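Local atomic coordinates of putative nucleotidyltransferase (Sulfolobus solfataricus P2, PDB entry 2RFF), a protein that is a putative nucleotidyltransferase that may transfer a nucleotide onto an as yet unidentified acceptor. Residues 57-62 / 72-77; 20-25 / 53-58. All coordinates share one frame; numbering follows the deposited sequence.

Both contacts lie on the same side of the sheet and meet at Phe57, whose ring they share. In contact 1, Val74 of helix 67-74 sits over one face of this ring; in contact 2, Ile22 of helix 6-29 comes to its edge, while Ile55 lies over the opposite face. The centres of the two contacts are about 10 Å apart. They also touch away from strand 53-59, where Phe77 CD1 packs on Glu25 CB at 3.6 Å, joining segment 72-77 to helix 6-29. Asp54, on the same strand, points away from this apolar layer and lies near Asp52, an acidic pattern that recalls the carboxylates of nucleotidyltransferase active sites.

Contact 1. Residues 57-62 / 72-77; sequences FVFKGI and YMVSRF
Phe57 and Val74 mark the closest backbone approach, with 8.6 Å between Phe57 CA and Val74 CA, a gap that side chains alone bridge. Strand 53-59 ends at Phe59 and runs on through a turn to Ile62, while residues 72-77 continue from helix 67-74 with helical backbone angles, Phe77 N bonding to Val74 O at 2.9 Å. Phe59 and Met73, modelled as selenomethionine, approach from opposite directions. In one of its two deposited conformers, the Met73 chain bends at its last torsion (chi3 68°), folding CE over the ring toward its rim, 3.3 Å from Phe59 CE2. In this conformer SE lies 4.2 Å from the centroid of the Phe59 ring and almost on its normal, a Met-aromatic contact over the face, and Ile62 CG2 touches the same SE at 4.3 Å; the other conformer may pack differently. Val74 serves both rings with one methyl: CG1 meets the edge of Phe59 at CZ, 3.9 Å away, and stands over the centre of the Phe57 ring as a CH-pi contact, 4.3 Å from the centroid. With an alanine at Phe59, Met73 would probably lose the ring face under its selenium and methyl and be freer to turn, and Val74 CG1 would lose the ring edge it packs against. Val86 of strand 82-88 touches Phe59, Ile62 and Val74, so the packing extends across the beta-alpha-beta unit. Cohesion between these segments is therefore apolar throughout, resting on shape and on the polarisable chalcogen over the ring, sulfur in the natural methionine.

Contact 2. Residues 20-25 / 53-58; sequences KEIVEE and IDILFV
Ile22 CG1 stands beside its own backbone N (chi1 -68°), which leaves CG2 anti to that N and aimed at Phe57. Phe57 CG stands anti to its own carbonyl carbon (chi1 -61°), and the ring reaches across to meet Ile22, although its CB does not set out directly toward the helix. The two side chains cross at about a right angle. Ile22 CG2 comes to the ring edge, in plane, 3.9 Å from Phe57 CZ. Val23, next along the helix, brings CG2 to 4.4 Å from Phe57 CE1, obliquely. The other arm of Ile22 extends along the strand, and its CD1 meets Ile55 CD1 at 4.4 Å. Ile55 also steadies Phe57 from within the strand, its CG2 lying 3.7 Å above the ring plane toward the rim. A methyl at the edge and another over a face are together likely to restrict how the ring can turn. All four touching residues are buried. Ile78 adds to this core by touching both Ile22 and Phe57, and Val36 of strand 33-39 packs on Val23 and Ile55. Along a flank of the helix the character changes: Glu21 and Glu25 each form a salt bridge with Arg79. The axes of segments 20-25 and 53-58 run nearly parallel, 20° apart, with 10.8 Å between them, spacing that suits a helix laid on a sheet through apolar side chains that meet at their ends, Ile22 and Val23 against Ile55 and Phe57. Such helix-on-sheet packing along strand 53-59, which lies between strands 82-88 and 33-39, with acidic residues near its start, is consistent with the alpha/beta nucleotidyltransferase fold.

Contact 1. Residues 57-62 / 72-77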
ATOM      1  N   PHE A  57       0.054  -5.131   1.033  1.00 10.18           N
ATOM      2  CA  PHE A  57       1.011  -5.519   2.067  1.00  8.62           C
ATOM      3  C   PHE A  57       1.533  -6.913   1.688  1.00  9.42           C
ATOM      4  O   PHE A  57       0.725  -7.831   1.506  1.00 11.03           O
ATOM      5  CB  PHE A  57       0.339  -5.584   3.429  1.00  9.54           C
ATOM      6  CG  PHE A  57      -0.236  -4.314   3.905  1.00 10.67           C
ATOM      7  CD1 PHE A  57       0.554  -3.448   4.611  1.00  9.50           C
ATOM      8  CD2 PHE A  57      -1.554  -3.999   3.668  1.00  9.61           C
ATOM      9  CE1 PHE A  57       0.053  -2.281   5.114  1.00 10.18           C
ATOM     10  CE2 PHE A  57      -2.085  -2.806   4.196  1.00 11.42           C
ATOM     11  CZ  PHE A  57      -1.281  -1.952   4.889  1.00 11.84           C
ATOM     12  N   VAL A  58       2.845  -7.070   1.684  1.00  9.66           N
ATOM     13  CA  VAL A  58       3.507  -8.338   1.272  1.00  8.99           C
ATOM     14  C   VAL A  58       4.318  -8.846   2.456  1.00 10.40           C
ATOM     15  O   VAL A  58       5.223  -8.169   2.896  1.00 12.84           O
ATOM     16  CB  VAL A  58       4.399  -8.248   0.006  1.00  8.65           C
ATOM     17  CG1 VAL A  58       4.995  -9.642  -0.403  1.00 10.68           C
ATOM     18  CG2 VAL A  58       3.587  -7.665  -1.112  1.00 11.11           C
ATOM     19  N   PHE A  59       3.920  -9.998   2.994  1.00  9.23           N
ATOM     20  CA  PHE A  59       4.534 -10.612   4.171  1.00 10.95           C
ATOM     21  C   PHE A  59       5.244 -11.889   3.827  1.00 12.51           C
ATOM     22  O   PHE A  59       4.821 -12.588   2.940  1.00 12.80           O
ATOM     23  CB  PHE A  59       3.483 -11.006   5.224  1.00 11.81           C
ATOM     24  CG  PHE A  59       2.739  -9.846   5.858  1.00 11.53           C
ATOM     25  CD1 PHE A  59       1.630  -9.291   5.252  1.00 10.15           C
ATOM     26  CD2 PHE A  59       3.077  -9.382   7.139  1.00 11.47           C
ATOM     27  CE1 PHE A  59       0.886  -8.241   5.895  1.00 11.50           C
ATOM     28  CE2 PHE A  59       2.378  -8.327   7.757  1.00 13.77           C
ATOM     29  CZ  PHE A  59       1.282  -7.774   7.134  1.00 13.19           C
ATOM     30  N   LYS A  60       6.304 -12.189   4.563  1.00 13.16           N
ATOM     31  CA  LYS A  60       6.971 -13.493   4.438  1.00 16.00           C
ATOM     32  C   LYS A  60       6.246 -14.511   5.309  1.00 15.87           C
ATOM     33  O   LYS A  60       5.732 -14.172   6.355  1.00 16.32           O
ATOM     34  CB  LYS A  60       8.443 -13.402   4.869  1.00 17.78           C
ATOM     35  CG  LYS A  60       9.197 -12.414   4.016  1.00 22.47           C
ATOM     36  CD  LYS A  60      10.706 -12.566   4.019  1.00 23.61           C
ATOM     37  CE  LYS A  60      11.390 -11.841   5.131  1.00 28.75           C
ATOM     38  NZ  LYS A  60      12.911 -11.920   4.969  1.00 29.24           N
ATOM     39  N   GLY A  61       6.172 -15.753   4.836  1.00 15.76           N
ATOM     40  CA  GLY A  61       5.672 -16.880   5.612  1.00 15.36           C
ATOM     41  C   GLY A  61       4.194 -16.941   5.950  1.00 17.03           C
ATOM     42  O   GLY A  61       3.835 -17.510   6.990  1.00 19.08           O
ATOM     43  N   ILE A  62       3.331 -16.371   5.110  1.00 15.57           N
ATOM     44  CA  ILE A  62       1.860 -16.420   5.351  1.00 14.30           C
ATOM     45  C   ILE A  62       1.105 -17.196   4.272  1.00 15.56           C
ATOM     46  O   ILE A  62      -0.097 -17.066   4.168  1.00 15.80           O
ATOM     47  CB  ILE A  62       1.239 -14.997   5.555  1.00 14.21           C
ATOM     48  CG1 ILE A  62       1.341 -14.149   4.286  1.00 15.47           C
ATOM     49  CG2 ILE A  62       1.938 -14.285   6.707  1.00 15.05           C
ATOM     50  CD1 ILE A  62       0.358 -12.974   4.248  1.00 15.67           C
ATOM     51  N   TYR A  72      -7.388  -9.708   9.132  1.00 15.28           N
ATOM     52  CA  TYR A  72      -7.311  -9.402  10.584  1.00 15.98           C
ATOM     53  C   TYR A  72      -5.920  -8.888  10.945  1.00 15.48           C
ATOM     54  O   TYR A  72      -5.802  -8.124  11.878  1.00 17.22           O
ATOM     55  CB  TYR A  72      -7.683 -10.656  11.397  1.00 19.03           C
ATOM     56  CG  TYR A  72      -7.961 -10.476  12.900  1.00 19.86           C
ATOM     57  CD1 TYR A  72      -9.172  -9.909  13.330  1.00 23.29           C
ATOM     58  CD2 TYR A  72      -7.058 -10.943  13.895  1.00 22.45           C
ATOM     59  CE1 TYR A  72      -9.464  -9.778  14.717  1.00 23.61           C
ATOM     60  CE2 TYR A  72      -7.334 -10.779  15.291  1.00 21.19           C
ATOM     61  CZ  TYR A  72      -8.542 -10.226  15.681  1.00 22.35           C
ATOM     62  OH  TYR A  72      -8.837 -10.062  17.015  1.00 23.98           O
HETATM   63  N   MSE A  73      -4.866  -9.290  10.201  1.00 14.05           N
HETATM   64  CA  MSE A  73      -3.489  -8.814  10.479  0.50 13.98           C
HETATM   65  C   MSE A  73      -3.341  -7.305  10.395  1.00 15.13           C
HETATM   66  O   MSE A  73      -2.638  -6.691  11.197  1.00 15.65           O
HETATM   67  CB  MSE A  73      -2.434  -9.355   9.492  0.50 13.15           C
HETATM   68  CG  MSE A  73      -2.264 -10.861   9.371  0.50 12.72           C
HETATM   69 SE   MSE A  73      -0.907 -11.382   8.142  0.38 14.93          SE
HETATM   70  CE  MSE A  73       0.583 -10.716   9.191  0.50 15.03           C
ATOM     71  N   VAL A  74      -3.986  -6.702   9.401  1.00 15.87           N
ATOM     72  CA  VAL A  74      -3.862  -5.258   9.156  1.00 15.10           C
ATOM     73  C   VAL A  74      -5.098  -4.424   9.399  1.00 15.23           C
ATOM     74  O   VAL A  74      -4.982  -3.218   9.493  1.00 16.25           O
ATOM     75  CB  VAL A  74      -3.327  -5.005   7.714  1.00 15.07           C
ATOM     76  CG1 VAL A  74      -1.988  -5.757   7.525  1.00 16.97           C
ATOM     77  CG2 VAL A  74      -4.335  -5.409   6.613  1.00 12.70           C
ATOM     78  N   SER A  75      -6.265  -5.057   9.523  1.00 16.07           N
ATOM     79  CA  SER A  75      -7.557  -4.357   9.660  1.00 15.84           C
ATOM     80  C   SER A  75      -7.561  -3.161  10.558  1.00 13.20           C
ATOM     81  O   SER A  75      -7.991  -2.074  10.147  1.00 14.32           O
ATOM     82  CB  SER A  75      -8.628  -5.323  10.171  1.00 17.51           C
ATOM     83  OG  SER A  75      -9.872  -4.651  10.240  1.00 25.76           O
ATOM     84  N   ARG A  76      -7.062  -3.350  11.774  1.00 12.82           N
ATOM     85  CA  ARG A  76      -7.091  -2.240  12.750  1.00 13.94           C
ATOM     86  C   ARG A  76      -6.217  -1.029  12.456  1.00 13.96           C
ATOM     87  O   ARG A  76      -6.414   0.019  13.055  1.00 15.30           O
ATOM     88  CB  ARG A  76      -6.832  -2.707  14.183  1.00 15.53           C
ATOM     89  CG  ARG A  76      -5.448  -3.122  14.540  1.00 19.50           C
ATOM     90  CD  ARG A  76      -5.403  -3.267  16.045  1.00 20.19           C
ATOM     91  NE  ARG A  76      -4.258  -4.059  16.447  1.00 23.94           N
ATOM     92  CZ  ARG A  76      -3.024  -3.606  16.625  1.00 25.02           C
ATOM     93  NH1 ARG A  76      -2.696  -2.337  16.405  1.00 25.41           N
ATOM     94  NH2 ARG A  76      -2.095  -4.470  17.022  1.00 25.99           N
ATOM     95  N   PHE A  77      -5.265  -1.176  11.548  1.00 13.85           N
ATOM     96  CA  PHE A  77      -4.402  -0.090  11.135  1.00 13.04           C
ATOM     97  C   PHE A  77      -4.984   0.733   9.999  1.00 15.77           C
ATOM     98  O   PHE A  77      -4.463   1.804   9.711  1.00 16.72           O
ATOM     99  CB  PHE A  77      -3.059  -0.651  10.650  1.00 13.04           C
ATOM    100  CG  PHE A  77      -2.315  -1.448  11.690  1.00 12.86           C
ATOM    101  CD1 PHE A  77      -1.442  -0.844  12.579  1.00 15.65           C
ATOM    102  CD2 PHE A  77      -2.438  -2.829  11.728  1.00 13.63           C
ATOM    103  CE1 PHE A  77      -0.733  -1.609  13.534  1.00 14.35           C
ATOM    104  CE2 PHE A  77      -1.756  -3.594  12.665  1.00 16.17           C
ATOM    105  CZ  PHE A  77      -0.889  -2.977  13.572  1.00 15.04           C
TER

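Contact 2. Residues 20-25 / 53-58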
ATOM      1  N   LYS A  20       2.024   6.079   4.216  1.00 10.89           N
ATOM      2  CA  LYS A  20       3.277   6.019   4.992  0.50 11.97           C
ATOM      3  C   LYS A  20       3.001   5.769   6.473  1.00 11.87           C
ATOM      4  O   LYS A  20       3.624   4.908   7.075  1.00 13.37           O
ATOM      5  CB  LYS A  20       4.147   7.279   4.827  0.50 11.41           C
ATOM      6  CG  LYS A  20       5.377   7.372   5.781  0.50 12.38           C
ATOM      7  CD  LYS A  20       6.230   8.585   5.529  0.50 15.04           C
ATOM      8  CE  LYS A  20       7.323   8.768   6.594  0.50 17.18           C
ATOM      9  NZ  LYS A  20       8.351   7.680   6.642  0.50 19.61           N
ATOM     10  N   GLU A  21       2.077   6.543   7.071  1.00 14.04           N
ATOM     11  CA  GLU A  21       1.718   6.377   8.482  1.00 16.46           C
ATOM     12  C   GLU A  21       1.222   4.955   8.763  1.00 13.56           C
ATOM     13  O   GLU A  21       1.631   4.325   9.738  1.00 13.82           O
ATOM     14  CB  GLU A  21       0.618   7.335   8.894  1.00 18.07           C
ATOM     15  CG  GLU A  21       0.941   8.792   8.925  1.00 23.48           C
ATOM     16  CD  GLU A  21      -0.279   9.648   9.371  1.00 25.11           C
ATOM     17  OE1 GLU A  21      -1.135   9.187  10.186  1.00 31.09           O
ATOM     18  OE2 GLU A  21      -0.374  10.797   8.908  1.00 35.39           O
ATOM     19  N   ILE A  22       0.342   4.451   7.898  1.00 12.32           N
ATOM     20  CA  ILE A  22      -0.201   3.105   8.070  1.00 11.67           C
ATOM     21  C   ILE A  22       0.929   2.080   7.990  1.00 10.09           C
ATOM     22  O   ILE A  22       0.988   1.180   8.830  1.00 11.71           O
ATOM     23  CB  ILE A  22      -1.312   2.797   7.012  1.00 12.29           C
ATOM     24  CG1 ILE A  22      -2.551   3.687   7.286  1.00 13.17           C
ATOM     25  CG2 ILE A  22      -1.713   1.298   7.015  1.00 12.38           C
ATOM     26  CD1 ILE A  22      -3.612   3.678   6.182  1.00 13.56           C
ATOM     27  N   VAL A  23       1.803   2.229   6.984  1.00 10.52           N
ATOM     28  CA  VAL A  23       2.935   1.264   6.776  1.00 10.44           C
ATOM     29  C   VAL A  23       3.906   1.303   7.963  1.00 12.15           C
ATOM     30  O   VAL A  23       4.386   0.265   8.399  1.00 12.32           O
ATOM     31  CB  VAL A  23       3.655   1.490   5.435  1.00 10.47           C
ATOM     32  CG1 VAL A  23       4.930   0.643   5.379  1.00 11.98           C
ATOM     33  CG2 VAL A  23       2.651   1.190   4.279  1.00  9.82           C
ATOM     34  N   GLU A  24       4.183   2.492   8.492  1.00 12.25           N
ATOM     35  CA  GLU A  24       5.054   2.612   9.681  1.00 12.94           C
ATOM     36  C   GLU A  24       4.546   1.776  10.839  1.00 12.94           C
ATOM     37  O   GLU A  24       5.309   1.082  11.493  1.00 12.84           O
ATOM     38  CB  GLU A  24       5.163   4.082  10.144  1.00 14.42           C
ATOM     39  CG  GLU A  24       6.050   4.866   9.232  1.00 18.58           C
ATOM     40  CD  GLU A  24       6.170   6.341   9.554  1.00 19.71           C
ATOM     41  OE1 GLU A  24       5.199   6.949  10.091  1.00 23.58           O
ATOM     42  OE2 GLU A  24       7.266   6.886   9.221  1.00 26.74           O
ATOM     43  N   GLU A  25       3.243   1.812  11.045  1.00 12.39           N
ATOM     44  CA  GLU A  25       2.624   1.081  12.129  1.00 12.49           C
ATOM     45  C   GLU A  25       2.661  -0.416  11.883  1.00 11.37           C
ATOM     46  O   GLU A  25       3.046  -1.179  12.752  1.00 11.03           O
ATOM     47  CB  GLU A  25       1.181   1.541  12.359  1.00 13.04           C
ATOM     48  CG  GLU A  25       1.111   2.980  12.803  1.00 14.20           C
ATOM     49  CD  GLU A  25      -0.284   3.495  12.890  1.00 16.15           C
ATOM     50  OE1 GLU A  25      -1.250   2.726  12.824  1.00 17.92           O
ATOM     51  OE2 GLU A  25      -0.429   4.714  13.039  1.00 22.64           O
ATOM     52  N   ILE A  53      -6.682   5.264  -2.005  1.00 11.61           N
ATOM     53  CA  ILE A  53      -5.319   4.758  -2.267  1.00 11.63           C
ATOM     54  C   ILE A  53      -5.392   3.259  -1.917  1.00 12.34           C
ATOM     55  O   ILE A  53      -5.974   2.852  -0.900  1.00 13.26           O
ATOM     56  CB  ILE A  53      -4.182   5.513  -1.558  1.00 12.21           C
ATOM     57  CG1 ILE A  53      -2.832   5.010  -2.081  1.00 13.29           C
ATOM     58  CG2 ILE A  53      -4.215   5.326  -0.046  1.00 13.12           C
ATOM     59  CD1 ILE A  53      -1.687   5.958  -1.747  1.00 13.21           C
ATOM     60  N   ASP A  54      -4.820   2.433  -2.783  1.00 11.67           N
ATOM     61  CA  ASP A  54      -4.826   0.979  -2.628  1.00 11.24           C
ATOM     62  C   ASP A  54      -3.444   0.502  -2.224  1.00  9.92           C
ATOM     63  O   ASP A  54      -2.463   0.772  -2.930  1.00  9.62           O
ATOM     64  CB  ASP A  54      -5.248   0.342  -3.939  1.00 10.94           C
ATOM     65  CG  ASP A  54      -6.655   0.680  -4.321  1.00 13.70           C
ATOM     66  OD1 ASP A  54      -7.548   0.693  -3.456  1.00 14.76           O
ATOM     67  OD2 ASP A  54      -6.913   0.943  -5.502  1.00 14.63           O
ATOM     68  N   ILE A  55      -3.390  -0.227  -1.103  1.00 11.17           N
ATOM     69  CA  ILE A  55      -2.144  -0.645  -0.496  1.00 11.61           C
ATOM     70  C   ILE A  55      -2.052  -2.154  -0.488  1.00 10.75           C
ATOM     71  O   ILE A  55      -2.938  -2.819   0.031  1.00 11.66           O
ATOM     72  CB  ILE A  55      -2.030  -0.119   0.949  1.00 11.88           C
ATOM     73  CG1 ILE A  55      -2.183   1.419   0.988  1.00 12.11           C
ATOM     74  CG2 ILE A  55      -0.654  -0.541   1.542  1.00 13.15           C
ATOM     75  CD1 ILE A  55      -2.104   1.942   2.419  1.00 13.85           C
ATOM     76  N   LEU A  56      -0.972  -2.682  -1.061  1.00 11.34           N
ATOM     77  CA  LEU A  56      -0.669  -4.117  -1.056  1.00 10.42           C
ATOM     78  C   LEU A  56       0.403  -4.369  -0.002  1.00  9.10           C
ATOM     79  O   LEU A  56       1.522  -3.879  -0.142  1.00 10.01           O
ATOM     80  CB  LEU A  56      -0.202  -4.606  -2.429  1.00 10.21           C
ATOM     81  CG  LEU A  56       0.394  -6.015  -2.443  1.00  9.91           C
ATOM     82  CD1 LEU A  56      -0.622  -7.027  -1.932  1.00 10.25           C
ATOM     83  CD2 LEU A  56       0.960  -6.342  -3.811  1.00 11.74           C
ATOM     84  N   PHE A  57       0.054  -5.131   1.033  1.00 10.18           N
ATOM     85  CA  PHE A  57       1.011  -5.519   2.067  1.00  8.62           C
ATOM     86  C   PHE A  57       1.533  -6.913   1.688  1.00  9.42           C
ATOM     87  O   PHE A  57       0.725  -7.831   1.506  1.00 11.03           O
ATOM     88  CB  PHE A  57       0.339  -5.584   3.429  1.00  9.54           C
ATOM     89  CG  PHE A  57      -0.236  -4.314   3.905  1.00 10.67           C
ATOM     90  CD1 PHE A  57       0.554  -3.448   4.611  1.00  9.50           C
ATOM     91  CD2 PHE A  57      -1.554  -3.999   3.668  1.00  9.61           C
ATOM     92  CE1 PHE A  57       0.053  -2.281   5.114  1.00 10.18           C
ATOM     93  CE2 PHE A  57      -2.085  -2.806   4.196  1.00 11.42           C
ATOM     94  CZ  PHE A  57      -1.281  -1.952   4.889  1.00 11.84           C
ATOM     95  N   VAL A  58       2.845  -7.070   1.684  1.00  9.66           N
ATOM     96  CA  VAL A  58       3.507  -8.338   1.272  1.00  8.99           C
ATOM     97  C   VAL A  58       4.318  -8.846   2.456  1.00 10.40           C
ATOM     98  O   VAL A  58       5.223  -8.169   2.896  1.00 12.84           O
ATOM     99  CB  VAL A  58       4.399  -8.248   0.006  1.00  8.65           C
ATOM    100  CG1 VAL A  58       4.995  -9.642  -0.403  1.00 10.68           C
ATOM    101  CG2 VAL A  58       3.587  -7.665  -1.112  1.00 11.11           C
TER